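PDB 4WUT: ABC transporter substrate binding protein (Ribose) from Agrobacterium vitis, which probably captures sugars for an ABC transporter as its solute-binding component, and holds beta-D-fucopyranose in this crystal. Local coordinates for residues 146-151 with 211-216; 152-157 with 171-176; 229-234 with 251-256. All blocks are in the same frame, centred on the assembly; numbering follows the deposited sequence.

Interaction 1 of 3, residues 146-151 with 211-216; sequences QKVGTE and DLKGIF
V148, in the last turn of helix 133-148, and K213, next to G214 of strand 214-217, mark the closest approach of the two backbones, with their CA atoms 6.5 Å apart. Just after V148 the chain leaves the helix at G149 with positive phi and turns so that E151 also passes K213. The two methyls of V148 divide the work. CG1, anti to the backbone N (chi1 162°), meets the root of the lysine side chain, 3.9 Å from K213 CB. CG2 reaches instead to the lysine backbone, with K213 O at 3.7 Å, and lies 4.4 Å from G214 CA. Glycine has no side chain at that spot, and the valine methyl can settle beside the bare strand. V148 also touches L183 and V240, so it belongs to a small apolar cluster where the helix ends.

Further out, K213 has CG beside its backbone N (chi1 -68°) and an extended chi2 (179°), which carry K213 CD to 3.3 Å from E151 O. Bends at chi3 and chi4 set only where CE and NZ go, and K213 CE lies 3.8 Å from the same oxygen. It is therefore the methylene part of the chain that lies against the carbonyl, and the ammonium group stays beyond it. The carboxylate of E151 leads away from K213, so the two opposite charges form no salt bridge.

With 150 Å² buried in all, the chemistry is modest: one methyl against the strand backbone, the other against the lysine CB, and methylenes against a carbonyl oxygen. Positions here probably owe more to the backbone bonds of K213 to K153 and V240, and the charged ends of K213 and E151 contribute little to joining the two segments.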
ATOM      1  N   GLN A 146      22.592  -3.262   0.658  1.00 15.98           N
ATOM      2  CA  GLN A 146      23.463  -3.926  -0.287  1.00 17.07           C
ATOM      3  C   GLN A 146      24.035  -2.957  -1.304  1.00 17.26           C
ATOM      4  O   GLN A 146      25.135  -3.159  -1.801  1.00 18.30           O
ATOM      5  CB  GLN A 146      22.717  -5.099  -0.915  1.00 18.16           C
ATOM      6  CG  GLN A 146      22.448  -6.187   0.136  1.00 20.61           C
ATOM      7  CD  GLN A 146      23.726  -6.660   0.808  1.00 22.31           C
ATOM      8  OE1 GLN A 146      23.859  -6.654   2.033  1.00 30.21           O
ATOM      9  NE2 GLN A 146      24.673  -7.007  -0.002  1.00 22.14           N
ATOM     10  N   LYS A 147      23.336  -1.851  -1.570  1.00 16.42           N
ATOM     11  CA  LYS A 147      23.833  -0.905  -2.538  1.00 16.80           C
ATOM     12  C   LYS A 147      24.566   0.251  -1.869  1.00 16.73           C
ATOM     13  O   LYS A 147      25.589   0.721  -2.392  1.00 23.46           O
ATOM     14  CB  LYS A 147      22.695  -0.404  -3.441  1.00 17.65           C
ATOM     15  CG  LYS A 147      23.108   0.602  -4.466  1.00 28.27           C
ATOM     16  CD  LYS A 147      23.876  -0.005  -5.616  1.00 33.53           C
ATOM     17  CE  LYS A 147      24.510   1.096  -6.466  1.00 40.03           C
ATOM     18  NZ  LYS A 147      25.431   1.966  -5.648  1.00 44.58           N
ATOM     19  N   VAL A 148      24.106   0.656  -0.692  1.00 15.95           N
ATOM     20  CA  VAL A 148      24.640   1.822   0.000  1.00 15.98           C
ATOM     21  C   VAL A 148      25.794   1.486   0.932  1.00 18.13           C
ATOM     22  O   VAL A 148      26.682   2.315   1.157  1.00 19.76           O
ATOM     23  CB  VAL A 148      23.533   2.499   0.822  1.00 18.48           C
ATOM     24  CG1 VAL A 148      24.119   3.419   1.888  1.00 29.44           C
ATOM     25  CG2 VAL A 148      22.571   3.243  -0.115  1.00 21.01           C
ATOM     26  N   GLY A 149      25.801   0.255   1.444  1.00 16.88           N
ATOM     27  CA  GLY A 149      26.676  -0.096   2.554  1.00 17.61           C
ATOM     28  C   GLY A 149      26.013   0.220   3.894  1.00 17.10           C
ATOM     29  O   GLY A 149      24.792   0.422   3.980  1.00 16.14           O
ATOM     30  N   THR A 150      26.834   0.327   4.932  1.00 17.91           N
ATOM     31  CA  THR A 150      26.316   0.343   6.292  1.00 17.85           C
ATOM     32  C   THR A 150      26.627   1.630   7.055  1.00 18.16           C
ATOM     33  O   THR A 150      26.268   1.741   8.238  1.00 18.38           O
ATOM     34  CB  THR A 150      26.871  -0.874   7.084  1.00 18.91           C
ATOM     35  OG1 THR A 150      28.294  -0.947   6.934  1.00 20.08           O
ATOM     36  CG2 THR A 150      26.245  -2.164   6.579  1.00 18.68           C
ATOM     37  N   GLU A 151      27.256   2.598   6.386  1.00 18.35           N
ATOM     38  CA  GLU A 151      27.616   3.884   6.988  1.00 18.87           C
ATOM     39  C   GLU A 151      27.071   5.025   6.131  1.00 18.86           C
ATOM     40  O   GLU A 151      27.100   4.966   4.909  1.00 19.93           O
ATOM     41  CB  GLU A 151      29.138   4.025   7.120  1.00 20.27           C
ATOM     42  CG  GLU A 151      29.783   3.013   8.037  1.00 25.83           C
ATOM     43  CD  GLU A 151      31.300   2.954   7.876  1.00 38.55           C
ATOM     44  OE1 GLU A 151      31.926   4.007   7.635  1.00 44.79           O
ATOM     45  OE2 GLU A 151      31.873   1.850   7.980  1.00 44.87           O
ATOM     46  N   ASP A 211      25.028  15.087   1.584  1.00 13.10           N
ATOM     47  CA  ASP A 211      25.716  13.810   1.779  1.00 14.43           C
ATOM     48  C   ASP A 211      24.772  12.603   1.779  1.00 13.03           C
ATOM     49  O   ASP A 211      25.213  11.494   2.042  1.00 15.65           O
ATOM     50  CB  ASP A 211      26.504  13.826   3.103  1.00 17.01           C
ATOM     51  CG  ASP A 211      25.635  14.195   4.319  1.00 22.09           C
ATOM     52  OD1 ASP A 211      24.520  14.741   4.165  1.00 18.59           O
ATOM     53  OD2 ASP A 211      26.112  13.975   5.454  1.00 27.04           O
ATOM     54  N   LEU A 212      23.501  12.797   1.469  1.00 11.62           N
ATOM     55  CA  LEU A 212      22.548  11.698   1.498  1.00 10.29           C
ATOM     56  C   LEU A 212      22.983  10.578   0.569  1.00 10.50           C
ATOM     57  O   LEU A 212      23.356  10.822  -0.585  1.00 13.60           O
ATOM     58  CB  LEU A 212      21.149  12.204   1.095  1.00  9.32           C
ATOM     59  CG  LEU A 212      19.973  11.339   1.525  1.00 11.91           C
ATOM     60  CD1 LEU A 212      19.807  11.395   3.021  1.00 13.15           C
ATOM     61  CD2 LEU A 212      18.701  11.776   0.843  1.00 12.14           C
ATOM     62  N   LYS A 213      23.009   9.353   1.089  1.00 10.75           N
ATOM     63  CA  LYS A 213      23.435   8.220   0.289  1.00 10.94           C
ATOM     64  C   LYS A 213      22.286   7.433  -0.316  1.00 10.49           C
ATOM     65  O   LYS A 213      22.475   6.773  -1.336  1.00 12.98           O
ATOM     66  CB  LYS A 213      24.323   7.276   1.104  1.00 12.41           C
ATOM     67  CG  LYS A 213      25.670   7.867   1.457  1.00 18.59           C
ATOM     68  CD  LYS A 213      26.526   6.916   2.277  1.00 24.12           C
ATOM     69  CE  LYS A 213      27.876   6.714   1.665  1.00 35.32           C
ATOM     70  NZ  LYS A 213      28.621   7.987   1.493  1.00 37.76           N
ATOM     71  N   GLY A 214      21.104   7.508   0.295  1.00 11.25           N
ATOM     72  CA  GLY A 214      19.966   6.739  -0.170  1.00 10.48           C
ATOM     73  C   GLY A 214      18.657   7.294   0.349  1.00 10.12           C
ATOM     74  O   GLY A 214      18.646   8.120   1.260  1.00  9.01           O
ATOM     75  N   ILE A 215      17.559   6.828  -0.234  1.00  9.04           N
ATOM     76  CA  ILE A 215      16.236   7.383   0.060  1.00  9.55           C
ATOM     77  C   ILE A 215      15.174   6.338  -0.288  1.00  7.47           C
ATOM     78  O   ILE A 215      15.236   5.672  -1.337  1.00 10.47           O
ATOM     79  CB  ILE A 215      16.016   8.751  -0.667  1.00  8.52           C
ATOM     80  CG1 ILE A 215      14.687   9.397  -0.254  1.00 10.35           C
ATOM     81  CG2 ILE A 215      16.122   8.592  -2.182  1.00  9.25           C
ATOM     82  CD1 ILE A 215      14.615  10.861  -0.667  1.00 11.16           C
ATOM     83  N   PHE A 216      14.243   6.165   0.647  1.00  8.65           N
ATOM     84  CA  PHE A 216      13.160   5.191   0.578  1.00 10.35           C
ATOM     85  C   PHE A 216      11.813   5.897   0.489  1.00  9.16           C
ATOM     86  O   PHE A 216      11.528   6.772   1.287  1.00  9.35           O
ATOM     87  CB  PHE A 216      13.237   4.310   1.836  1.00 10.73           C
ATOM     88  CG  PHE A 216      12.112   3.330   2.002  1.00 10.01           C
ATOM     89  CD1 PHE A 216      11.765   2.463   0.982  1.00  9.89           C
ATOM     90  CD2 PHE A 216      11.425   3.232   3.211  1.00  8.76           C
ATOM     91  CE1 PHE A 216      10.760   1.529   1.141  1.00 10.27           C
ATOM     92  CE2 PHE A 216      10.416   2.316   3.356  1.00  7.93           C
ATOM     93  CZ  PHE A 216      10.074   1.484   2.327  1.00 10.84           C
TER

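Interaction 2 of 3, residues 152-157 with 171-176; sequences GKIAVM and GGFTDY
The apolar contact is made by one ring, that of F173, which reaches from helix 164-180 to I154 and V156 on strand 153-158. F173 CE2 is the shared point, lying 3.9 Å from I154 CD1 and equally 3.9 Å from V156 CG2. The two methyls then part company: I154 CD1 leans on toward F173 CZ (4.0 Å), V156 CG2 toward F173 CD2 (4.1 Å). Both meet the ring obliquely. Chi1 of -178° sets the ring trans to the amide nitrogen, which sends it toward the strand, and I154 comes to meet it from the opposite direction. All three residues are buried. The same ring stacks with F216 and touches A140 and A141 of helix 133-148.

The contact is apolar throughout; the polar bonds beside it belong to the sheet, where the backbone of I154 pairs with Q184 and V186.

Strand 153-158, helix 164-180 and strand 184-190 make a beta-alpha-beta unit with neighbouring parallel strands. The contact lies within this unit, where the helix covers one face of the sheet and F173 packs between the two, as in the alpha/beta lobes of the periplasmic binding protein family.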
ATOM      1  N   GLY A 152      26.559   6.064   6.769  1.00 18.16           N
ATOM      2  CA  GLY A 152      26.061   7.215   6.041  1.00 17.79           C
ATOM      3  C   GLY A 152      24.627   7.503   6.405  1.00 16.88           C
ATOM      4  O   GLY A 152      24.058   6.927   7.339  1.00 17.35           O
ATOM      5  N   LYS A 153      24.019   8.376   5.616  1.00 16.49           N
ATOM      6  CA  LYS A 153      22.685   8.880   5.899  1.00 15.83           C
ATOM      7  C   LYS A 153      21.700   8.441   4.817  1.00 14.76           C
ATOM      8  O   LYS A 153      22.012   8.510   3.621  1.00 14.83           O
ATOM      9  CB  LYS A 153      22.719  10.400   5.925  1.00 16.55           C
ATOM     10  CG  LYS A 153      23.507  11.014   7.062  1.00 23.46           C
ATOM     11  CD  LYS A 153      23.795  12.478   6.784  1.00 31.71           C
ATOM     12  CE  LYS A 153      22.741  13.378   7.345  1.00 28.81           C
ATOM     13  NZ  LYS A 153      22.899  14.797   6.868  1.00 30.07           N
ATOM     14  N   ILE A 154      20.520   8.009   5.231  1.00 13.96           N
ATOM     15  CA  ILE A 154      19.438   7.747   4.297  1.00 13.10           C
ATOM     16  C   ILE A 154      18.166   8.436   4.790  1.00 12.73           C
ATOM     17  O   ILE A 154      18.029   8.693   5.983  1.00 13.74           O
ATOM     18  CB  ILE A 154      19.168   6.252   4.096  1.00 12.54           C
ATOM     19  CG1 ILE A 154      18.696   5.613   5.398  1.00 12.63           C
ATOM     20  CG2 ILE A 154      20.407   5.544   3.495  1.00 13.05           C
ATOM     21  CD1 ILE A 154      18.207   4.176   5.211  1.00 17.61           C
ATOM     22  N   ALA A 155      17.256   8.735   3.874  1.00 12.28           N
ATOM     23  CA  ALA A 155      15.993   9.387   4.216  1.00 12.01           C
ATOM     24  C   ALA A 155      14.823   8.452   4.043  1.00 11.15           C
ATOM     25  O   ALA A 155      14.799   7.632   3.124  1.00 10.83           O
ATOM     26  CB  ALA A 155      15.789  10.608   3.337  1.00 12.44           C
ATOM     27  N   VAL A 156      13.822   8.595   4.917  1.00 10.95           N
ATOM     28  CA  VAL A 156      12.600   7.813   4.833  1.00 10.28           C
ATOM     29  C   VAL A 156      11.435   8.746   4.508  1.00 10.22           C
ATOM     30  O   VAL A 156      11.065   9.617   5.328  1.00 10.60           O
ATOM     31  CB  VAL A 156      12.314   7.071   6.149  1.00 10.26           C
ATOM     32  CG1 VAL A 156      10.947   6.431   6.095  1.00  9.74           C
ATOM     33  CG2 VAL A 156      13.397   6.030   6.376  1.00 10.44           C
HETATM   34  N   MSE A 157      10.879   8.555   3.318  1.00  9.93           N
HETATM   35  CA  MSE A 157       9.712   9.289   2.826  1.00  9.97           C
HETATM   36  C   MSE A 157       8.509   8.370   2.965  1.00  9.42           C
HETATM   37  O   MSE A 157       8.334   7.392   2.212  1.00  9.14           O
HETATM   38  CB  MSE A 157       9.898   9.694   1.352  1.00 10.31           C
HETATM   39  CG  MSE A 157      11.297  10.222   1.029  1.00 10.92           C
HETATM   40 SE   MSE A 157      11.965  11.655   2.200  1.00 16.07          SE
HETATM   41  CE  MSE A 157      10.812  13.081   1.683  1.00 12.38           C
ATOM     42  N   GLY A 171       8.070   0.543   9.783  1.00 12.54           N
ATOM     43  CA  GLY A 171       8.730  -0.034  10.937  1.00 14.42           C
ATOM     44  C   GLY A 171       9.663  -1.188  10.588  1.00 14.49           C
ATOM     45  O   GLY A 171      10.748  -1.309  11.165  1.00 15.39           O
ATOM     46  N   GLY A 172       9.234  -2.070   9.684  1.00 12.84           N
ATOM     47  CA  GLY A 172      10.080  -3.166   9.249  1.00 13.23           C
ATOM     48  C   GLY A 172      11.368  -2.629   8.639  1.00 12.62           C
ATOM     49  O   GLY A 172      12.469  -3.111   8.933  1.00 14.97           O
ATOM     50  N   PHE A 173      11.227  -1.635   7.771  1.00 10.98           N
ATOM     51  CA  PHE A 173      12.371  -0.993   7.135  1.00  7.88           C
ATOM     52  C   PHE A 173      13.296  -0.397   8.188  1.00  9.99           C
ATOM     53  O   PHE A 173      14.494  -0.680   8.224  1.00 11.24           O
ATOM     54  CB  PHE A 173      11.889   0.108   6.173  1.00 10.46           C
ATOM     55  CG  PHE A 173      13.010   0.806   5.411  1.00  8.21           C
ATOM     56  CD1 PHE A 173      13.461   0.318   4.191  1.00 10.14           C
ATOM     57  CD2 PHE A 173      13.605   1.956   5.918  1.00 10.33           C
ATOM     58  CE1 PHE A 173      14.465   0.956   3.499  1.00 11.64           C
ATOM     59  CE2 PHE A 173      14.637   2.568   5.232  1.00  8.88           C
ATOM     60  CZ  PHE A 173      15.052   2.080   4.018  1.00  9.10           C
ATOM     61  N   THR A 174      12.733   0.444   9.045  1.00 10.74           N
ATOM     62  CA  THR A 174      13.506   1.183  10.004  1.00 12.07           C
ATOM     63  C   THR A 174      14.226   0.261  10.985  1.00 14.89           C
ATOM     64  O   THR A 174      15.388   0.466  11.287  1.00 14.81           O
ATOM     65  CB  THR A 174      12.592   2.193  10.748  1.00 15.50           C
ATOM     66  OG1 THR A 174      12.012   3.089   9.787  1.00 15.97           O
ATOM     67  CG2 THR A 174      13.380   2.972  11.764  1.00 20.88           C
ATOM     68  N   ASP A 175      13.525  -0.750  11.477  1.00 14.46           N
ATOM     69  CA  ASP A 175      14.116  -1.657  12.452  1.00 16.86           C
ATOM     70  C   ASP A 175      15.259  -2.441  11.828  1.00 15.48           C
ATOM     71  O   ASP A 175      16.280  -2.718  12.488  1.00 15.02           O
ATOM     72  CB  ASP A 175      13.064  -2.628  12.998  1.00 17.28           C
ATOM     73  CG  ASP A 175      12.021  -1.943  13.874  1.00 25.43           C
ATOM     74  OD1 ASP A 175      12.192  -0.756  14.210  1.00 27.49           O
ATOM     75  OD2 ASP A 175      11.028  -2.611  14.227  1.00 30.41           O
ATOM     76  N   TYR A 176      15.092  -2.811  10.561  1.00 13.82           N
ATOM     77  CA  TYR A 176      16.141  -3.584   9.864  1.00 14.96           C
ATOM     78  C   TYR A 176      17.376  -2.729   9.652  1.00 14.76           C
ATOM     79  O   TYR A 176      18.489  -3.179   9.864  1.00 15.55           O
ATOM     80  CB  TYR A 176      15.647  -4.157   8.521  1.00 15.29           C
ATOM     81  CG  TYR A 176      16.631  -5.136   7.890  1.00 13.36           C
ATOM     82  CD1 TYR A 176      17.695  -4.679   7.136  1.00 12.24           C
ATOM     83  CD2 TYR A 176      16.478  -6.499   8.058  1.00 13.48           C
ATOM     84  CE1 TYR A 176      18.611  -5.567   6.589  1.00 14.07           C
ATOM     85  CE2 TYR A 176      17.373  -7.385   7.532  1.00 16.78           C
ATOM     86  CZ  TYR A 176      18.423  -6.915   6.783  1.00 17.12           C
ATOM     87  OH  TYR A 176      19.297  -7.817   6.239  1.00 22.80           O
TER

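Interaction 3 of 3, residues 229-234 with 251-256; sequences AIKQAG and QEFVKD
K231 and F253 join two neighbouring helices of the alpha/beta lobe, meeting near the C-terminal ends of 220-232 and 248-255, each of which connects consecutive parallel strands. The nearest CA atoms, those of K231 and F253, are 9.5 Å apart, and the segments touch through side chains. The aliphatic part of K231 comes in at the edge of the F253 ring, near its plane. K231 CD is 3.3 Å from F253 CE1, a tight carbon-carbon approach, and K231 CG follows at 4.1 Å from the same ring atom. As the edge is used and the ring face is not, this is neither a cation-pi nor a CH-pi contact.

Beyond CD the lysine bends at chi3 (58°) and chi4 (51°), which curls the amino group back from a straight course. K231 NZ ends 4.7 Å from D256 OD2: opposite charges near each other, perhaps mildly attractive, but not a salt bridge. The firmer polar partner of D256 is T258, whose hydroxyl is hydrogen-bonded to OD1, and T258 is also touched by both K231 and F253. On the other segment the helix closes with a Schellman motif, G234 taking positive phi and G234 N bonding to K231 O at 3.0 Å.

The contact lies away from the sugar and calcium sites. F253 is buried, with its backbone bonded to L259 ahead of strand 261-265, while K231 and D256 stay exposed. Helix 220-232 also rests on helix 195-208, where A229 touches T202 and T203 and Q232 touches L199.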
ATOM      1  N   ALA A 229      11.469  14.335  -7.943  1.00  8.96           N
ATOM      2  CA  ALA A 229      12.350  15.264  -7.232  1.00  9.96           C
ATOM      3  C   ALA A 229      13.822  14.990  -7.489  1.00  9.04           C
ATOM      4  O   ALA A 229      14.603  15.915  -7.701  1.00 11.74           O
ATOM      5  CB  ALA A 229      12.071  15.237  -5.729  1.00 10.74           C
ATOM      6  N   ILE A 230      14.204  13.712  -7.434  1.00 10.49           N
ATOM      7  CA  ILE A 230      15.585  13.332  -7.679  1.00 10.68           C
ATOM      8  C   ILE A 230      16.025  13.746  -9.090  1.00 11.92           C
ATOM      9  O   ILE A 230      17.099  14.313  -9.296  1.00 11.45           O
ATOM     10  CB  ILE A 230      15.737  11.815  -7.506  1.00 10.20           C
ATOM     11  CG1 ILE A 230      15.560  11.424  -6.034  1.00 11.80           C
ATOM     12  CG2 ILE A 230      17.067  11.345  -8.015  1.00 11.51           C
ATOM     13  CD1 ILE A 230      15.389   9.960  -5.824  1.00 11.97           C
ATOM     14  N   LYS A 231      15.166  13.479 -10.060  1.00 10.93           N
ATOM     15  CA  LYS A 231      15.467  13.806 -11.441  1.00 15.40           C
ATOM     16  C   LYS A 231      15.611  15.304 -11.586  1.00 13.49           C
ATOM     17  O   LYS A 231      16.559  15.796 -12.196  1.00 15.93           O
ATOM     18  CB  LYS A 231      14.360  13.293 -12.345  1.00 20.77           C
ATOM     19  CG  LYS A 231      14.436  11.819 -12.623  1.00 24.70           C
ATOM     20  CD  LYS A 231      13.460  11.412 -13.711  1.00 31.94           C
ATOM     21  CE  LYS A 231      13.720  12.160 -14.985  1.00 35.39           C
ATOM     22  NZ  LYS A 231      15.154  12.095 -15.395  1.00 42.15           N
ATOM     23  N   GLN A 232      14.652  16.040 -11.026  1.00 14.58           N
ATOM     24  CA  GLN A 232      14.662  17.501 -11.139  1.00 15.84           C
ATOM     25  C   GLN A 232      15.878  18.150 -10.455  1.00 11.83           C
ATOM     26  O   GLN A 232      16.357  19.208 -10.887  1.00 16.53           O
ATOM     27  CB  GLN A 232      13.369  18.058 -10.558  1.00 18.91           C
ATOM     28  CG  GLN A 232      12.176  17.801 -11.470  1.00 29.70           C
ATOM     29  CD  GLN A 232      10.842  18.322 -10.932  1.00 34.73           C
ATOM     30  OE1 GLN A 232      10.788  19.229 -10.084  1.00 32.94           O
ATOM     31  NE2 GLN A 232       9.755  17.745 -11.433  1.00 33.72           N
ATOM     32  N   ALA A 233      16.379  17.530  -9.406  1.00 13.94           N
ATOM     33  CA  ALA A 233      17.558  18.000  -8.700  1.00 16.54           C
ATOM     34  C   ALA A 233      18.875  17.681  -9.420  1.00 15.54           C
ATOM     35  O   ALA A 233      19.937  18.125  -8.980  1.00 19.84           O
ATOM     36  CB  ALA A 233      17.579  17.395  -7.303  1.00 18.18           C
ATOM     37  N   GLY A 234      18.801  16.899 -10.497  1.00 14.03           N
ATOM     38  CA  GLY A 234      19.975  16.457 -11.221  1.00 19.34           C
ATOM     39  C   GLY A 234      20.732  15.363 -10.489  1.00 16.64           C
ATOM     40  O   GLY A 234      21.926  15.168 -10.739  1.00 18.78           O
ATOM     41  N   GLN A 251       7.850   1.906 -13.042  1.00 13.76           N
ATOM     42  CA  GLN A 251       8.535   1.026 -13.984  1.00 14.28           C
ATOM     43  C   GLN A 251       9.580   1.821 -14.761  1.00 17.29           C
ATOM     44  O   GLN A 251      10.711   1.363 -14.953  1.00 15.34           O
ATOM     45  CB  GLN A 251       7.547   0.390 -14.954  1.00 15.91           C
ATOM     46  CG  GLN A 251       6.702  -0.680 -14.339  1.00 15.31           C
ATOM     47  CD  GLN A 251       5.608  -1.165 -15.276  1.00 15.99           C
ATOM     48  OE1 GLN A 251       5.880  -1.591 -16.410  1.00 18.07           O
ATOM     49  NE2 GLN A 251       4.351  -1.085 -14.814  1.00 16.03           N
ATOM     50  N   GLU A 252       9.200   3.018 -15.196  1.00 14.70           N
ATOM     51  CA  GLU A 252      10.122   3.850 -15.977  1.00 15.37           C
ATOM     52  C   GLU A 252      11.331   4.316 -15.168  1.00 15.43           C
ATOM     53  O   GLU A 252      12.460   4.354 -15.712  1.00 15.87           O
ATOM     54  CB  GLU A 252       9.400   5.044 -16.601  1.00 22.26           C
ATOM     55  CG  GLU A 252       8.482   4.638 -17.743  1.00 29.13           C
ATOM     56  CD  GLU A 252       9.194   3.747 -18.764  1.00 37.50           C
ATOM     57  OE1 GLU A 252       9.977   4.281 -19.587  1.00 39.13           O
ATOM     58  OE2 GLU A 252       8.990   2.506 -18.726  1.00 46.39           O
ATOM     59  N   PHE A 253      11.103   4.617 -13.883  1.00 13.39           N
ATOM     60  CA  PHE A 253      12.176   5.028 -12.981  1.00 14.15           C
ATOM     61  C   PHE A 253      13.178   3.899 -12.689  1.00 14.40           C
ATOM     62  O   PHE A 253      14.361   4.175 -12.496  1.00 16.79           O
ATOM     63  CB  PHE A 253      11.619   5.545 -11.665  1.00 15.42           C
ATOM     64  CG  PHE A 253      11.100   6.951 -11.724  1.00 15.62           C
ATOM     65  CD1 PHE A 253      11.712   7.912 -12.496  1.00 20.45           C
ATOM     66  CD2 PHE A 253      10.004   7.314 -10.971  1.00 17.72           C
ATOM     67  CE1 PHE A 253      11.232   9.211 -12.525  1.00 20.34           C
ATOM     68  CE2 PHE A 253       9.525   8.616 -11.006  1.00 15.08           C
ATOM     69  CZ  PHE A 253      10.142   9.556 -11.779  1.00 18.20           C
ATOM     70  N   VAL A 254      12.710   2.652 -12.614  1.00 14.78           N
ATOM     71  CA  VAL A 254      13.618   1.522 -12.505  1.00 13.76           C
ATOM     72  C   VAL A 254      14.426   1.392 -13.812  1.00 17.23           C
ATOM     73  O   VAL A 254      15.657   1.304 -13.808  1.00 16.53           O
ATOM     74  CB  VAL A 254      12.878   0.199 -12.229  1.00 13.85           C
ATOM     75  CG1 VAL A 254      13.817  -0.980 -12.362  1.00 18.93           C
ATOM     76  CG2 VAL A 254      12.276   0.244 -10.846  1.00 16.34           C
ATOM     77  N   LYS A 255      13.727   1.413 -14.932  1.00 16.07           N
ATOM     78  CA  LYS A 255      14.388   1.248 -16.221  1.00 17.81           C
ATOM     79  C   LYS A 255      15.415   2.341 -16.510  1.00 20.88           C
ATOM     80  O   LYS A 255      16.443   2.072 -17.142  1.00 23.91           O
ATOM     81  CB  LYS A 255      13.344   1.220 -17.329  1.00 18.35           C
ATOM     82  CG  LYS A 255      12.542  -0.071 -17.388  1.00 22.52           C
ATOM     83  CD  LYS A 255      11.541  -0.028 -18.536  1.00 30.81           C
ATOM     84  CE  LYS A 255      10.615  -1.235 -18.543  1.00 36.53           C
ATOM     85  NZ  LYS A 255      11.367  -2.520 -18.659  1.00 41.09           N
ATOM     86  N   ASP A 256      15.153   3.569 -16.070  1.00 18.85           N
ATOM     87  CA  ASP A 256      16.069   4.665 -16.382  1.00 17.26           C
ATOM     88  C   ASP A 256      17.118   4.912 -15.302  1.00 19.38           C
ATOM     89  O   ASP A 256      17.960   5.811 -15.436  1.00 22.49           O
ATOM     90  CB  ASP A 256      15.322   5.952 -16.787  1.00 23.63           C
ATOM     91  CG  ASP A 256      14.697   6.694 -15.626  1.00 23.24           C
ATOM     92  OD1 ASP A 256      15.006   6.397 -14.447  1.00 20.44           O
ATOM     93  OD2 ASP A 256      13.892   7.616 -15.903  1.00 26.14           O
TER

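How the interactions relate
All three contacts lie in the lobe whose parallel strands run in the order 261-265, 240-244, 214-217, 153-158, 184-190. Interactions 1 and 2 are centred 10 Å apart and reach one sheet through neighbouring strands, 214-217 in interaction 1 and 153-158 in interaction 2; F216 O and M157 N, 2.8 Å apart, are a probable hydrogen bond joining them. Along the chain, interaction 2 is nested inside the loop closed by interaction 1, and interaction 3 follows. Its centre is 17 Å from interaction 1, which it touches through I230 CD1 on I215 CG2 (4.0 Å), and 20 Å from interaction 2, without touching it. All three join helices or strands of one lobe of the sugar-binding protein.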